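Local coordinates for protein cysteine desulfurase (Stenotrophomonas maltophilia, PDB 6WCI) that probably uses pyridoxal 5'-phosphate to remove sulfur from L-cysteine, yielding L-alanine and passing the sulfur to a carrier, at residues 233-237 and 238-242. Residues are numbered along the deposited sequence; the frame is centred on the assembly and turned at random.
Sequences AAIGC and DFYAI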
loop_
_atom_site.group_PDB
_atom_site.type_symbol
_atom_site.label_atom_id
_atom_site.label_comp_id
_atom_site.label_asym_id
_atom_site.label_seq_id
_atom_site.Cartn_x
_atom_site.Cartn_y
_atom_site.Cartn_z
ATOM N N ALA B 233 -11.883 7.569 20.134
ATOM C CA ALA B 233 -11.422 8.610 21.048
ATOM C C ALA B 233 -11.810 8.293 22.482
ATOM O O ALA B 233 -11.045 8.572 23.411
ATOM C CB ALA B 233 -11.980 9.970 20.638
ATOM N N ALA B 234 -12.992 7.710 22.679
ATOM C CA ALA B 234 -13.450 7.365 24.018
ATOM C C ALA B 234 -12.709 6.174 24.601
ATOM O O ALA B 234 -12.886 5.876 25.788
ATOM C CB ALA B 234 -14.955 7.085 24.005
ATOM N N ILE B 235 -11.904 5.475 23.804
ATOM C CA ILE B 235 -11.140 4.365 24.360
ATOM C C ILE B 235 -10.032 4.891 25.264
ATOM O O ILE B 235 -9.730 4.298 26.303
ATOM C CB ILE B 235 -10.586 3.471 23.234
ATOM C CG1 ILE B 235 -11.732 2.873 22.411
ATOM C CG2 ILE B 235 -9.746 2.345 23.814
ATOM C CD1 ILE B 235 -11.274 1.873 21.365
ATOM N N GLY B 236 -9.423 6.017 24.900
ATOM C CA GLY B 236 -8.333 6.548 25.690
ATOM C C GLY B 236 -7.012 5.853 25.459
ATOM O O GLY B 236 -6.160 5.844 26.353
ATOM N N CYS B 237 -6.822 5.252 24.289
ATOM C CA CYS B 237 -5.562 4.617 23.943
ATOM C C CYS B 237 -4.627 5.645 23.306
ATOM O O CYS B 237 -5.033 6.761 22.978
ATOM C CB CYS B 237 -5.799 3.436 23.002
ATOM S SG CYS B 237 -6.658 3.850 21.437
ATOM N N ASP B 238 -3.355 5.264 23.145
ATOM C CA ASP B 238 -2.393 6.128 22.459
ATOM C C ASP B 238 -2.358 5.925 20.944
ATOM O O ASP B 238 -2.023 6.864 20.209
ATOM C CB ASP B 238 -0.989 5.902 23.022
ATOM C CG ASP B 238 -0.906 6.218 24.498
ATOM O OD1 ASP B 238 -0.871 7.421 24.838
ATOM O OD2 ASP B 238 -0.924 5.259 25.311
ATOM N N PHE B 239 -2.666 4.720 20.470
ATOM C CA PHE B 239 -2.593 4.355 19.058
ATOM C C PHE B 239 -3.641 3.288 18.784
ATOM O O PHE B 239 -3.733 2.332 19.544
ATOM C CB PHE B 239 -1.238 3.754 18.674
ATOM C CG PHE B 239 -0.064 4.665 18.886
ATOM C CD1 PHE B 239 0.343 5.540 17.886
ATOM C CD2 PHE B 239 0.665 4.605 20.056
ATOM C CE1 PHE B 239 1.444 6.369 18.076
ATOM C CE2 PHE B 239 1.765 5.423 20.253
ATOM C CZ PHE B 239 2.156 6.309 19.258
ATOM N N TYR B 240 -4.354 3.407 17.654
ATOM C CA TYR B 240 -5.386 2.450 17.262
ATOM C C TYR B 240 -5.274 2.176 15.765
ATOM O O TYR B 240 -5.267 3.115 14.962
ATOM C CB TYR B 240 -6.776 2.990 17.621
ATOM C CG TYR B 240 -7.916 1.987 17.566
ATOM C CD1 TYR B 240 -8.551 1.684 16.371
ATOM C CD2 TYR B 240 -8.372 1.368 18.723
ATOM C CE1 TYR B 240 -9.620 0.771 16.334
ATOM C CE2 TYR B 240 -9.426 0.465 18.696
ATOM C CZ TYR B 240 -10.042 0.167 17.506
ATOM O OH TYR B 240 -11.090 -0.739 17.502
ATOM N N ALA B 241 -5.165 0.897 15.397
ATOM C CA ALA B 241 -4.900 0.467 14.025
ATOM C C ALA B 241 -6.075 -0.327 13.455
ATOM O O ALA B 241 -6.600 -1.225 14.116
ATOM C CB ALA B 241 -3.635 -0.394 13.979
ATOM N N ILE B 242 -6.465 -0.030 12.211
ATOM C CA ILE B 242 -7.531 -0.761 11.531
ATOM C C ILE B 242 -7.060 -1.140 10.135
ATOM O O ILE B 242 -6.062 -0.625 9.629
ATOM C CB ILE B 242 -8.847 0.043 11.446
ATOM C CG1 ILE B 242 -8.620 1.332 10.662
ATOM C CG2 ILE B 242 -9.389 0.339 12.838
ATOM C CD1 ILE B 242 -9.893 2.070 10.277
#
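C237 and I235 meet the ring of Y240 where the chain leaves the short helix 232-235, turns, and enters strand 239-243. This is the closing half of a beta-alpha-beta unit in the seven-stranded mixed sheet of the fold-type I PLP enzyme domain, here of the class-V aminotransferase family, in which 239-243 runs parallel to strand 216-220 and antiparallel to 254-258. G236 is the first residue to depart from helical geometry; its positive phi, 79°, belongs to a backbone shape that by itself calls for glycine.

The thiol of C237 is directed to the flank of Y240, three residues on. SG sits between the backbone N and the carbonyl carbon (chi1 58°), a placement that brings it 3.9 Å from CB of Y240 and 4.1 Å from CD2. Lying near the ring plane, 5.3 Å from the centroid of the Y240 ring, SG makes a sulfur-aromatic contact at the edge. CD1 of I235 comes within 3.5 Å of CE2 of Y240, its approach oblique to the ring and the two side chains crossing at about a right angle. The ring also packs on V219, while C237 touches T217, V219 and C207 and I235 touches V203, so this buried cluster lies between the sheet and helix 203-212. At the far end of the ring, the Y240 hydroxyl is hydrogen-bonded to ND1 of H192.

D238 takes a different course, its side chain leaving the contact. OD1 forms a salt bridge with R211 and a hydrogen bond with H262, a pairing likely to favour the ionised acid, and OD2 accepts a hydrogen bond from the backbone N of T217.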